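Japanin (Rhipicephalus appendiculatus, PDB 4BOE) binds cholesterol in its lipocalin pocket and, secreted in tick saliva, modulates the host immune response, blocking dendritic cell differentiation from monocytes among other effects. Local coordinates at residues A6-L12 and W40-S44; L14-S19 and C138-V144; S71-V76 and K89-I94; N99-L104 and S115-K121. All blocks are in the same frame, centred on the assembly; numbering follows the deposited sequence. Where two conformers were deposited one is given.

Contact 1: residues A6-L12 and W40-S44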
# COMPACT_ATOMS: atom_id res chain seq x y z
N ALA A 6 4.17 0.61 -8.17
CA ALA A 6 2.72 0.42 -8.31
C ALA A 6 2.30 -0.35 -9.56
O ALA A 6 1.39 -1.18 -9.50
CB ALA A 6 2.02 1.75 -8.29
N ILE A 7 3.00 -0.13 -10.69
CA ILE A 7 2.72 -0.80 -11.98
C ILE A 7 3.73 -1.89 -12.31
O ILE A 7 3.69 -2.47 -13.39
CB ILE A 7 2.60 0.26 -13.10
CG1 ILE A 7 3.89 1.14 -13.23
CG2 ILE A 7 1.38 1.14 -12.82
CD1 ILE A 7 4.15 1.60 -14.54
N ASN A 8 4.56 -2.24 -11.33
CA ASN A 8 5.56 -3.27 -11.43
C ASN A 8 5.00 -4.56 -10.83
O ASN A 8 3.94 -4.56 -10.19
CB ASN A 8 6.86 -2.84 -10.72
CG ASN A 8 8.11 -3.38 -11.38
OD1 ASN A 8 8.05 -4.19 -12.29
ND2 ASN A 8 9.26 -2.99 -10.90
N THR A 9 5.71 -5.66 -11.06
CA THR A 9 5.28 -7.01 -10.73
C THR A 9 5.67 -7.54 -9.36
O THR A 9 5.29 -8.67 -9.02
CB THR A 9 5.76 -7.95 -11.84
OG1 THR A 9 7.17 -7.81 -12.00
CG2 THR A 9 5.07 -7.68 -13.16
N GLN A 10 6.36 -6.75 -8.55
CA GLN A 10 6.72 -7.20 -7.19
C GLN A 10 5.60 -6.89 -6.20
O GLN A 10 4.90 -5.89 -6.34
CB GLN A 10 8.02 -6.56 -6.71
CG GLN A 10 9.27 -7.28 -7.23
CD GLN A 10 9.56 -8.61 -6.55
OE1 GLN A 10 9.21 -8.86 -5.38
NE2 GLN A 10 10.28 -9.46 -7.25
N THR A 11 5.44 -7.75 -5.21
CA THR A 11 4.45 -7.56 -4.16
C THR A 11 4.88 -6.40 -3.28
O THR A 11 6.06 -6.29 -2.97
CB THR A 11 4.27 -8.85 -3.36
OG1 THR A 11 3.82 -9.86 -4.24
CG2 THR A 11 3.31 -8.72 -2.18
N LEU A 12 3.92 -5.55 -2.88
CA LEU A 12 4.17 -4.41 -2.01
C LEU A 12 3.49 -4.63 -0.68
O LEU A 12 2.35 -5.07 -0.64
CB LEU A 12 3.65 -3.13 -2.65
CG LEU A 12 4.31 -2.64 -3.92
CD1 LEU A 12 3.47 -1.55 -4.56
CD2 LEU A 12 5.72 -2.10 -3.62
N TRP A 40 -3.85 -0.16 -17.65
CA TRP A 40 -4.28 -0.53 -16.31
C TRP A 40 -3.65 -1.80 -15.81
O TRP A 40 -3.74 -2.83 -16.47
CB TRP A 40 -5.79 -0.64 -16.25
CG TRP A 40 -6.47 0.67 -16.47
CD1 TRP A 40 -6.78 1.25 -17.67
CD2 TRP A 40 -6.76 1.66 -15.47
NE1 TRP A 40 -7.26 2.53 -17.47
CE2 TRP A 40 -7.32 2.78 -16.13
CE3 TRP A 40 -6.59 1.71 -14.08
CZ2 TRP A 40 -7.72 3.93 -15.44
CZ3 TRP A 40 -7.01 2.84 -13.39
CH2 TRP A 40 -7.54 3.94 -14.07
N VAL A 41 -3.07 -1.74 -14.61
CA VAL A 41 -2.51 -2.92 -13.95
C VAL A 41 -3.54 -3.38 -12.94
O VAL A 41 -4.05 -2.57 -12.17
CB VAL A 41 -1.14 -2.60 -13.30
CG1 VAL A 41 -0.69 -3.72 -12.36
CG2 VAL A 41 -0.09 -2.37 -14.39
N THR A 42 -3.80 -4.69 -12.87
CA THR A 42 -4.73 -5.23 -11.89
C THR A 42 -3.88 -5.80 -10.80
O THR A 42 -2.94 -6.55 -11.06
CB THR A 42 -5.72 -6.26 -12.48
OG1 THR A 42 -6.38 -5.66 -13.58
CG2 THR A 42 -6.80 -6.67 -11.50
N ARG A 43 -4.21 -5.43 -9.57
CA ARG A 43 -3.53 -5.96 -8.41
C ARG A 43 -4.59 -6.46 -7.41
O ARG A 43 -5.74 -6.01 -7.42
CB ARG A 43 -2.69 -4.87 -7.71
CG ARG A 43 -1.76 -4.02 -8.58
CD ARG A 43 -0.91 -3.10 -7.67
NE ARG A 43 0.02 -3.91 -6.90
CZ ARG A 43 1.23 -4.30 -7.26
NH1 ARG A 43 1.77 -3.83 -8.38
NH2 ARG A 43 1.95 -5.10 -6.48
N SER A 44 -4.18 -7.32 -6.52
CA SER A 44 -5.03 -7.76 -5.42
C SER A 44 -4.67 -6.95 -4.17
O SER A 44 -3.57 -6.43 -4.07
CB SER A 44 -4.82 -9.24 -5.12
OG SER A 44 -3.49 -9.47 -4.68

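Contact 2: residues L14-S19 and C138-V144. With CLR (cholesterol), chain C.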
# COMPACT_ATOMS: atom_id res chain seq x y z
N LEU A 14 2.43 -2.90 3.17
CA LEU A 14 2.17 -1.66 3.90
C LEU A 14 3.10 -1.60 5.11
O LEU A 14 3.11 -2.51 5.94
CB LEU A 14 0.69 -1.59 4.35
CG LEU A 14 0.28 -0.31 5.08
CD1 LEU A 14 0.38 0.89 4.17
CD2 LEU A 14 -1.13 -0.47 5.64
N ALA A 15 3.98 -0.62 5.11
CA ALA A 15 4.99 -0.48 6.17
C ALA A 15 4.67 0.66 7.13
O ALA A 15 5.21 0.71 8.22
CB ALA A 15 6.35 -0.25 5.54
N GLY A 16 3.81 1.59 6.73
CA GLY A 16 3.49 2.72 7.59
C GLY A 16 2.30 3.46 7.03
O GLY A 16 2.07 3.40 5.84
N HIS A 17 1.54 4.14 7.90
CA HIS A 17 0.40 4.95 7.49
C HIS A 17 0.07 6.00 8.54
O HIS A 17 0.54 5.91 9.66
CB HIS A 17 -0.83 4.10 7.19
CG HIS A 17 -1.30 3.28 8.35
ND1 HIS A 17 -2.15 3.80 9.31
CD2 HIS A 17 -1.00 2.00 8.69
CE1 HIS A 17 -2.32 2.84 10.20
NE2 HIS A 17 -1.62 1.75 9.87
N SER A 18 -0.76 6.97 8.18
CA SER A 18 -1.26 8.00 9.11
C SER A 18 -2.30 7.34 10.02
O SER A 18 -3.08 6.53 9.52
CB SER A 18 -1.94 9.13 8.34
OG SER A 18 -1.03 9.82 7.52
N SER A 19 -2.27 7.60 11.35
CA SER A 19 -3.21 6.98 12.32
C SER A 19 -4.68 7.05 11.93
O SER A 19 -5.41 6.11 12.16
CB SER A 19 -3.05 7.57 13.72
OG SER A 19 -3.42 8.93 13.67
N CYS A 138 4.42 12.66 6.68
CA CYS A 138 3.18 11.99 7.11
C CYS A 138 2.62 12.52 8.41
O CYS A 138 3.33 12.48 9.39
CB CYS A 138 3.45 10.49 7.24
SG CYS A 138 1.98 9.43 7.22
N PRO A 139 1.33 12.96 8.46
CA PRO A 139 0.79 13.37 9.77
C PRO A 139 0.50 12.11 10.58
O PRO A 139 0.06 11.10 10.01
CB PRO A 139 -0.51 14.11 9.42
CG PRO A 139 -0.87 13.62 8.08
CD PRO A 139 0.35 13.16 7.37
N ASP A 140 0.78 12.14 11.89
CA ASP A 140 0.50 11.02 12.82
C ASP A 140 0.99 9.67 12.29
O ASP A 140 0.21 8.73 12.19
CB ASP A 140 -1.01 10.94 13.09
CG ASP A 140 -1.69 12.25 13.43
OD1 ASP A 140 -1.17 12.98 14.32
OD2 ASP A 140 -2.73 12.56 12.82
N PRO A 141 2.27 9.59 11.89
CA PRO A 141 2.83 8.37 11.32
C PRO A 141 2.76 7.16 12.30
O PRO A 141 3.13 7.29 13.47
CB PRO A 141 4.28 8.77 10.99
CG PRO A 141 4.59 9.82 11.97
CD PRO A 141 3.34 10.50 12.36
N VAL A 142 2.22 6.03 11.81
CA VAL A 142 2.11 4.76 12.52
C VAL A 142 2.95 3.74 11.72
O VAL A 142 2.54 3.37 10.62
CB VAL A 142 0.65 4.27 12.63
CG1 VAL A 142 0.60 2.88 13.24
CG2 VAL A 142 -0.20 5.24 13.45
N PRO A 143 4.07 3.23 12.29
CA PRO A 143 4.80 2.16 11.60
C PRO A 143 4.03 0.82 11.75
O PRO A 143 3.34 0.61 12.74
CB PRO A 143 6.16 2.12 12.33
CG PRO A 143 5.82 2.56 13.76
CD PRO A 143 4.57 3.43 13.68
N VAL A 144 4.12 -0.05 10.74
CA VAL A 144 3.49 -1.36 10.79
C VAL A 144 4.65 -2.29 11.21
O VAL A 144 5.58 -2.46 10.43
CB VAL A 144 2.83 -1.80 9.45
CG1 VAL A 144 2.28 -3.23 9.54
CG2 VAL A 144 1.73 -0.82 9.03
C1 CLR C . -5.43 -0.87 5.66
C2 CLR C . -5.63 -0.99 7.17
C3 CLR C . -4.65 -0.13 7.93
C4 CLR C . -4.76 1.32 7.48
C5 CLR C . -4.67 1.48 5.98
C6 CLR C . -3.85 2.38 5.46
C7 CLR C . -3.67 2.64 3.99
C8 CLR C . -4.80 2.04 3.16
C9 CLR C . -5.11 0.61 3.65
C10 CLR C . -5.57 0.57 5.14
C11 CLR C . -6.08 -0.13 2.70
C12 CLR C . -5.66 -0.07 1.23
C13 CLR C . -5.44 1.37 0.73
C14 CLR C . -4.41 2.01 1.68
C15 CLR C . -4.03 3.32 0.98
C16 CLR C . -3.98 2.91 -0.50
C17 CLR C . -4.67 1.53 -0.60
C18 CLR C . -6.78 2.14 0.69
C19 CLR C . -7.03 1.04 5.32
C20 CLR C . -5.41 1.33 -1.94
C21 CLR C . -6.07 -0.05 -2.06
C22 CLR C . -4.47 1.59 -3.13
C23 CLR C . -3.08 0.91 -3.08
C24 CLR C . -2.26 1.21 -4.30
C25 CLR C . -0.80 0.83 -4.36
C26 CLR C . -0.10 0.19 -3.19
C27 CLR C . -0.29 0.33 -5.70
O1 CLR C . -4.96 -0.19 9.33

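Contact 3: residues S71-V76 and K89-I94. With CLR (cholesterol), chain C.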
# COMPACT_ATOMS: atom_id res chain seq x y z
N SER A 71 3.95 11.30 -13.90
CA SER A 71 2.77 11.94 -13.31
C SER A 71 2.92 11.97 -11.80
O SER A 71 3.48 11.04 -11.23
CB SER A 71 1.48 11.22 -13.69
OG SER A 71 0.39 11.87 -13.07
N PRO A 72 2.40 13.01 -11.15
CA PRO A 72 2.44 13.05 -9.69
C PRO A 72 1.24 12.31 -9.12
O PRO A 72 1.16 12.20 -7.92
CB PRO A 72 2.43 14.55 -9.36
CG PRO A 72 1.88 15.21 -10.52
CD PRO A 72 2.10 14.33 -11.72
N LEU A 73 0.32 11.82 -9.97
CA LEU A 73 -0.85 11.09 -9.54
C LEU A 73 -0.83 9.63 -9.91
O LEU A 73 -0.51 9.27 -11.04
CB LEU A 73 -2.09 11.71 -10.18
CG LEU A 73 -2.33 13.17 -9.90
CD1 LEU A 73 -3.67 13.58 -10.46
CD2 LEU A 73 -2.28 13.48 -8.42
N LEU A 74 -1.26 8.80 -8.97
CA LEU A 74 -1.53 7.39 -9.21
C LEU A 74 -3.07 7.30 -9.33
O LEU A 74 -3.78 7.71 -8.41
CB LEU A 74 -1.06 6.53 -8.04
CG LEU A 74 -1.24 5.03 -8.17
CD1 LEU A 74 -0.44 4.49 -9.35
CD2 LEU A 74 -0.83 4.36 -6.92
N ARG A 75 -3.57 6.75 -10.43
CA ARG A 75 -5.03 6.57 -10.63
C ARG A 75 -5.42 5.19 -10.08
O ARG A 75 -4.75 4.23 -10.39
CB ARG A 75 -5.41 6.69 -12.12
CG ARG A 75 -5.83 8.09 -12.55
CD ARG A 75 -4.74 9.13 -12.46
NE ARG A 75 -5.31 10.49 -12.40
CZ ARG A 75 -5.13 11.48 -13.27
NH1 ARG A 75 -4.35 11.30 -14.34
NH2 ARG A 75 -5.71 12.65 -13.08
N VAL A 76 -6.48 5.10 -9.28
CA VAL A 76 -6.90 3.83 -8.67
C VAL A 76 -8.37 3.57 -9.00
O VAL A 76 -9.17 4.46 -8.78
CB VAL A 76 -6.64 3.82 -7.13
CG1 VAL A 76 -7.20 2.55 -6.46
CG2 VAL A 76 -5.15 3.98 -6.82
N LYS A 89 -9.47 5.66 -2.52
CA LYS A 89 -9.80 6.86 -3.28
C LYS A 89 -9.50 6.63 -4.77
O LYS A 89 -8.74 5.71 -5.09
CB LYS A 89 -8.96 8.04 -2.78
CG LYS A 89 -9.06 8.30 -1.29
CD LYS A 89 -10.46 8.66 -0.84
CE LYS A 89 -10.51 9.14 0.59
NZ LYS A 89 -11.31 8.23 1.45
N PRO A 90 -10.05 7.49 -5.66
CA PRO A 90 -9.75 7.32 -7.09
C PRO A 90 -8.37 7.83 -7.51
O PRO A 90 -7.91 7.46 -8.58
CB PRO A 90 -10.89 8.05 -7.81
CG PRO A 90 -11.56 8.86 -6.81
CD PRO A 90 -11.14 8.47 -5.44
N ASP A 91 -7.69 8.62 -6.68
CA ASP A 91 -6.36 9.14 -6.99
C ASP A 91 -5.54 9.34 -5.74
O ASP A 91 -6.08 9.67 -4.71
CB ASP A 91 -6.41 10.52 -7.69
CG ASP A 91 -7.26 10.59 -8.94
OD1 ASP A 91 -6.74 10.24 -10.03
OD2 ASP A 91 -8.41 11.06 -8.85
N TYR A 92 -4.23 9.19 -5.86
CA TYR A 92 -3.28 9.43 -4.80
C TYR A 92 -2.14 10.25 -5.33
O TYR A 92 -1.77 10.12 -6.48
CB TYR A 92 -2.72 8.11 -4.25
CG TYR A 92 -3.73 7.37 -3.42
CD1 TYR A 92 -3.96 7.71 -2.10
CD2 TYR A 92 -4.53 6.38 -3.98
CE1 TYR A 92 -4.93 7.08 -1.35
CE2 TYR A 92 -5.53 5.75 -3.24
CZ TYR A 92 -5.72 6.10 -1.93
OH TYR A 92 -6.70 5.49 -1.21
N PHE A 93 -1.57 11.07 -4.46
CA PHE A 93 -0.41 11.88 -4.79
C PHE A 93 0.83 11.02 -4.52
O PHE A 93 0.93 10.42 -3.45
CB PHE A 93 -0.43 13.12 -3.92
CG PHE A 93 0.75 14.04 -4.05
CD1 PHE A 93 1.39 14.20 -5.26
CD2 PHE A 93 1.19 14.78 -2.98
CE1 PHE A 93 2.46 15.06 -5.39
CE2 PHE A 93 2.27 15.64 -3.11
CZ PHE A 93 2.90 15.77 -4.31
N ILE A 94 1.73 10.93 -5.49
CA ILE A 94 2.98 10.18 -5.36
C ILE A 94 4.02 11.15 -4.80
O ILE A 94 4.44 12.08 -5.49
CB ILE A 94 3.46 9.58 -6.72
CG1 ILE A 94 2.39 8.61 -7.26
CG2 ILE A 94 4.82 8.87 -6.53
CD1 ILE A 94 2.47 8.37 -8.77
C1 CLR C . -5.43 -0.87 5.66
C2 CLR C . -5.63 -0.99 7.17
C3 CLR C . -4.65 -0.13 7.93
C4 CLR C . -4.76 1.32 7.48
C5 CLR C . -4.67 1.48 5.98
C6 CLR C . -3.85 2.38 5.46
C7 CLR C . -3.67 2.64 3.99
C8 CLR C . -4.80 2.04 3.16
C9 CLR C . -5.11 0.61 3.65
C10 CLR C . -5.57 0.57 5.14
C11 CLR C . -6.08 -0.13 2.70
C12 CLR C . -5.66 -0.07 1.23
C13 CLR C . -5.44 1.37 0.73
C14 CLR C . -4.41 2.01 1.68
C15 CLR C . -4.03 3.32 0.98
C16 CLR C . -3.98 2.91 -0.50
C17 CLR C . -4.67 1.53 -0.60
C18 CLR C . -6.78 2.14 0.69
C19 CLR C . -7.03 1.04 5.32
C20 CLR C . -5.41 1.33 -1.94
C21 CLR C . -6.07 -0.05 -2.06
C22 CLR C . -4.47 1.59 -3.13
C23 CLR C . -3.08 0.91 -3.08
C24 CLR C . -2.26 1.21 -4.30
C25 CLR C . -0.80 0.83 -4.36
C26 CLR C . -0.10 0.19 -3.19
C27 CLR C . -0.29 0.33 -5.70
O1 CLR C . -4.96 -0.19 9.33

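Contact 4: residues N99-L104 and S115-K121. With CLR (cholesterol), chain C.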
# COMPACT_ATOMS: atom_id res chain seq x y z
N ASN A 99 12.87 1.78 -6.68
CA ASN A 99 12.58 0.42 -7.12
C ASN A 99 11.83 -0.39 -6.08
O ASN A 99 11.03 -1.24 -6.45
CB ASN A 99 13.90 -0.32 -7.45
CG ASN A 99 14.61 0.28 -8.63
OD1 ASN A 99 14.01 0.49 -9.68
ND2 ASN A 99 15.91 0.56 -8.48
N ASP A 100 12.08 -0.14 -4.77
CA ASP A 100 11.52 -0.96 -3.74
C ASP A 100 10.69 -0.22 -2.70
O ASP A 100 10.33 -0.82 -1.70
CB ASP A 100 12.67 -1.77 -3.11
CG ASP A 100 13.27 -2.78 -4.12
OD1 ASP A 100 12.67 -3.87 -4.30
OD2 ASP A 100 14.25 -2.45 -4.79
N PHE A 101 10.28 1.02 -2.97
CA PHE A 101 9.36 1.70 -2.06
C PHE A 101 8.50 2.74 -2.78
O PHE A 101 8.86 3.23 -3.84
CB PHE A 101 10.05 2.29 -0.81
CG PHE A 101 10.58 3.68 -1.00
CD1 PHE A 101 9.77 4.78 -0.81
CD2 PHE A 101 11.88 3.88 -1.45
CE1 PHE A 101 10.23 6.06 -1.11
CE2 PHE A 101 12.34 5.17 -1.73
CZ PHE A 101 11.51 6.24 -1.57
N LEU A 102 7.34 3.01 -2.19
CA LEU A 102 6.40 3.98 -2.69
C LEU A 102 5.75 4.70 -1.52
O LEU A 102 5.30 4.06 -0.56
CB LEU A 102 5.36 3.22 -3.54
CG LEU A 102 4.24 4.04 -4.12
CD1 LEU A 102 4.77 5.11 -5.11
CD2 LEU A 102 3.22 3.13 -4.76
N LEU A 103 5.69 6.03 -1.60
CA LEU A 103 5.06 6.84 -0.55
C LEU A 103 3.92 7.64 -1.20
O LEU A 103 4.19 8.47 -2.07
CB LEU A 103 6.10 7.77 0.11
CG LEU A 103 5.60 8.66 1.23
CD1 LEU A 103 5.06 7.84 2.39
CD2 LEU A 103 6.74 9.55 1.72
N LEU A 104 2.67 7.35 -0.80
CA LEU A 104 1.46 7.96 -1.32
C LEU A 104 0.78 8.86 -0.31
O LEU A 104 0.84 8.58 0.87
CB LEU A 104 0.45 6.86 -1.70
CG LEU A 104 0.85 5.87 -2.74
CD1 LEU A 104 -0.30 4.83 -2.93
CD2 LEU A 104 1.22 6.56 -4.04
N SER A 115 0.53 6.69 3.20
CA SER A 115 0.79 5.25 3.24
C SER A 115 2.16 4.99 2.59
O SER A 115 2.48 5.58 1.54
CB SER A 115 -0.32 4.41 2.62
OG SER A 115 -0.54 4.62 1.25
N LEU A 116 2.98 4.18 3.27
CA LEU A 116 4.30 3.80 2.84
C LEU A 116 4.25 2.32 2.50
O LEU A 116 3.77 1.54 3.30
CB LEU A 116 5.33 4.06 3.96
CG LEU A 116 6.75 3.55 3.70
CD1 LEU A 116 7.40 4.27 2.58
CD2 LEU A 116 7.57 3.62 4.96
N TRP A 117 4.73 1.97 1.31
CA TRP A 117 4.75 0.62 0.77
C TRP A 117 6.15 0.26 0.42
O TRP A 117 6.88 1.07 -0.12
CB TRP A 117 3.89 0.57 -0.51
CG TRP A 117 2.49 1.02 -0.29
CD1 TRP A 117 2.03 2.30 -0.33
CD2 TRP A 117 1.37 0.19 0.05
NE1 TRP A 117 0.71 2.34 0.04
CE2 TRP A 117 0.26 1.05 0.24
CE3 TRP A 117 1.17 -1.20 0.19
CZ2 TRP A 117 -1.01 0.58 0.55
CZ3 TRP A 117 -0.08 -1.67 0.60
CH2 TRP A 117 -1.15 -0.78 0.77
N VAL A 118 6.55 -0.95 0.76
CA VAL A 118 7.87 -1.46 0.47
C VAL A 118 7.76 -2.83 -0.17
O VAL A 118 6.81 -3.56 0.07
CB VAL A 118 8.79 -1.50 1.73
CG1 VAL A 118 9.04 -0.11 2.30
CG2 VAL A 118 8.27 -2.46 2.80
N THR A 119 8.80 -3.25 -0.89
CA THR A 119 8.86 -4.63 -1.37
C THR A 119 9.54 -5.52 -0.31
O THR A 119 9.95 -5.03 0.76
CB THR A 119 9.63 -4.72 -2.69
OG1 THR A 119 10.95 -4.34 -2.39
CG2 THR A 119 9.05 -3.84 -3.78
N LEU A 120 9.65 -6.82 -0.61
CA LEU A 120 10.29 -7.79 0.31
C LEU A 120 11.68 -7.40 0.75
O LEU A 120 12.09 -7.78 1.85
CB LEU A 120 10.37 -9.19 -0.33
CG LEU A 120 10.54 -10.34 0.68
CD1 LEU A 120 9.25 -10.55 1.50
CD2 LEU A 120 10.95 -11.61 -0.03
N LYS A 121 12.41 -6.66 -0.08
CA LYS A 121 13.76 -6.21 0.23
C LYS A 121 13.85 -5.45 1.56
O LYS A 121 14.88 -5.55 2.24
CB LYS A 121 14.25 -5.33 -0.93
CG LYS A 121 15.65 -4.82 -0.81
CD LYS A 121 15.97 -3.97 -1.99
CE LYS A 121 17.40 -3.49 -1.95
NZ LYS A 121 17.81 -2.87 -3.23
C1 CLR C . -5.43 -0.87 5.66
C2 CLR C . -5.63 -0.99 7.17
C3 CLR C . -4.65 -0.13 7.93
C4 CLR C . -4.76 1.32 7.48
C5 CLR C . -4.67 1.48 5.98
C6 CLR C . -3.85 2.38 5.46
C7 CLR C . -3.67 2.64 3.99
C8 CLR C . -4.80 2.04 3.16
C9 CLR C . -5.11 0.61 3.65
C10 CLR C . -5.57 0.57 5.14
C11 CLR C . -6.08 -0.13 2.70
C12 CLR C . -5.66 -0.07 1.23
C13 CLR C . -5.44 1.37 0.73
C14 CLR C . -4.41 2.01 1.68
C15 CLR C . -4.03 3.32 0.98
C16 CLR C . -3.98 2.91 -0.50
C17 CLR C . -4.67 1.53 -0.60
C18 CLR C . -6.78 2.14 0.69
C19 CLR C . -7.03 1.04 5.32
C20 CLR C . -5.41 1.33 -1.94
C21 CLR C . -6.07 -0.05 -2.06
C22 CLR C . -4.47 1.59 -3.13
C23 CLR C . -3.08 0.91 -3.08
C24 CLR C . -2.26 1.21 -4.30
C25 CLR C . -0.80 0.83 -4.36
C26 CLR C . -0.10 0.19 -3.19
C27 CLR C . -0.29 0.33 -5.70
O1 CLR C . -4.96 -0.19 9.33
O HOH W 1 16.14 -0.88 -4.11

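Contact 1: residues A6-L12 and W40-S44
Arg43 NH1 is shared by two backbone carbonyls of the 6-12 loop, Ala6 O and Asn8 O, each at 2.9 Å, and NH2 of the same guanidinium gives a third bond to Gln10 O at 3.1 Å. The three are not equivalent. Asn8 O and Gln10 O lie in the guanidinium plane, whereas Ala6 O is tilted 29° from it and is itself met from above its carbonyl plane. Arg43 bends at chi3 (68°), which turns the flat group across to the loop, and Leu12 CD1 lies over one of its faces. NE is held separately by Thr31 OG1, so the group is gripped on more than one edge and its rotation is fixed. Three carbonyls of a segment without regular structure are thus tied to strand 40-49 through one side chain. An alanine at Arg43 would take away NH1, NH2 and NE, and the carbonyls of Ala6, Asn8 and Gln10 and the hydroxyl of Thr31 would probably lose these partners. The apolar part is small: Val41 CG2 meets Ile7 CB at 4.0 Å, the two side chains crossing at about a right angle. Ala6 and Arg43 also touch cholesterol, linking the loop to the lipocalin pocket. The loop leads into strand 12-18, while strand 40-49 lies between strands 26-37 and 59-66, pairing through Thr42 with Leu34 and through Arg43 with Phe63.

Contact 2: residues L14-S19 and C138-V144
The His17 imidazole lies between ligand and strand: cholesterol C4 sits over the centre of one face, 3.8 Å above the plane, and Val142 CB lies off-centre over the opposite face. With CG between the backbone N and the carbonyl carbon (chi1 60°), the ring is placed in this gap. Val144 CG2 comes to its edge, 3.9 Å from His17 CD2. A nearly straight bond from His17 ND1 to Ser18 O (2.9 Å, 171°), with the acceptor in the ring plane, fixes the ring's rotation. Leu14 CD2 adds a second apolar touch, 3.9 Å from cholesterol C6. Between the backbones, His17 and Val142 form an antiparallel hydrogen-bonded pair, with His17 N to Val142 O at 3.0 Å and Val142 N to His17 O at 2.7 Å. Val144 N to Ala15 O extends the pairing at one end and Ser19 N to Asp140 O at the other. Ser18 OG donates in the carbonyl plane to Pro139 O at 3.0 Å and also bonds with Cys114 N. Opposite Leu116, strand 12-18 carries a classic beta bulge made by Ala15 and Gly16. Its strand partners are 141-143, 26-37 and 114-118. Helix 128-137 packs against Pro141 and Pro143, and the Cys138-Cys114 disulfide ties the residue following that helix to strand 114-118.

Contact 3: residues S71-V76 and K89-I94
Arg75 bends at chi2 (65°), and Asp91 has CG anti to its carbonyl carbon (chi1 -55°); together these turns bring NE to OD1 across the strands. The resulting salt bridge, Arg75 NE to Asp91 OD1 at 2.8 Å, is one-pronged. OD1 lies in the guanidinium plane, but the carboxylate is turned 62° from that plane, so the two groups do not meet as a flat bidentate pair. Leu73 CB lies over one guanidinium face, offset toward its rim. On the other side of the sheet Val76 CG2 meets the edge of the Tyr92 ring, 3.8 Å from CD2, while Ile94 CD1 lies 4.0 Å from Leu74 CB. These strands are neighbours in the antiparallel lipocalin barrel. Leu74 and Tyr92 form its hydrogen-bonded pair here, flanked by the non-hydrogen-bonded pairs Leu73-Phe93 and Arg75-Asp91. Barrel-inward Tyr92 belongs to the cholesterol pocket, its OH 3.8 Å from cholesterol C16, whereas the salt bridge is on the opposite face of the sheet. The same hydroxyl oxygen accepts from Lys89 N at 3.1 Å, which steadies the ring beside the sterol. At either end of the pairing the backbone continues the bonding, through Ile94 N to Pro72 O and through Val76 N to Pro90 O. Before the strand, Ser71 OG accepts from Leu73 N at 3.1 Å in an ST turn.

Contact 4: residues N99-L104 and S115-K121
Backbone bonds come first: Leu102 and Trp117 make one antiparallel hydrogen-bonded pair and Leu104 and Ser115 another, while Thr119 N to Asp100 O carries the pairing past the strand start. The 168° between the two strand directions fits this beta hairpin of the lipocalin barrel.

Polar side chains gather at the far end. Thr119 OG1 donates to the anti lone pair of Asp100 OD1 at 2.6 Å. The other oxygen, OD2, makes a long salt bridge to Lys121 NZ, 3.9 Å away, and a water links the two, donating to Asp100 OD2 and accepting from Lys121 NZ. Extended throughout, Lys121 passes its CD alongside the Asp100 carboxylate.

Apolar packing occupies both faces of the sheet. On one, Phe101 CB meets Val118 CG1 and Leu103 CD1 meets Leu116 CB, each pair 4.1 Å apart; helix 128-137 packs on Phe101, Leu103 and Leu116. On the other, Leu104 CD1 lies 4.3 Å from Trp117 CD1.

Ligand contacts belong to this second face. Cholesterol C26 sits over the centre of the Trp117 ring, 3.5 Å above its plane, a CH-pi arrangement, and Leu102 O lies at the ring edge. Ser115 OG is 3.7 Å from cholesterol C15 and accepts from Trp117 NE1 at 2.9 Å, helping to fix the indole. A leucine in place of Trp117 would probably leave the sterol tail without its flat platform and Ser115 OG without this donor. The chemistry thus separates a largely apolar floor for the sterol tail and the neighbouring ring, its buried indole N-H satisfied, from a water-bridged ionic pair at the hairpin's open end.

How the contacts relate
All four contacts reach one curled antiparallel sheet. Contact 4 is the buried one, while contacts 1, 2 and 3 are partly buried and mix pocket-lining with solvent-facing residues. Contacts 2, 3 and 4 each touch the cholesterol, whose hydroxyl-bearing ring lies by His17 and whose tail lies over Trp117, and Ala6 of contact 1 also reaches it. Contacts 2 and 4 share a strand boundary, where Leu116 meets Ala15 and Gly16; contacts 3 and 4 meet through Ile94 and Leu104. Contact 1 differs in relying on a side chain to bind loop carbonyls, and it packs on both contact 3 (Ala6 with Leu74) and contact 4 (Leu12 with Thr119). Charged pairs lie away from the sterol in contacts 3 and 4.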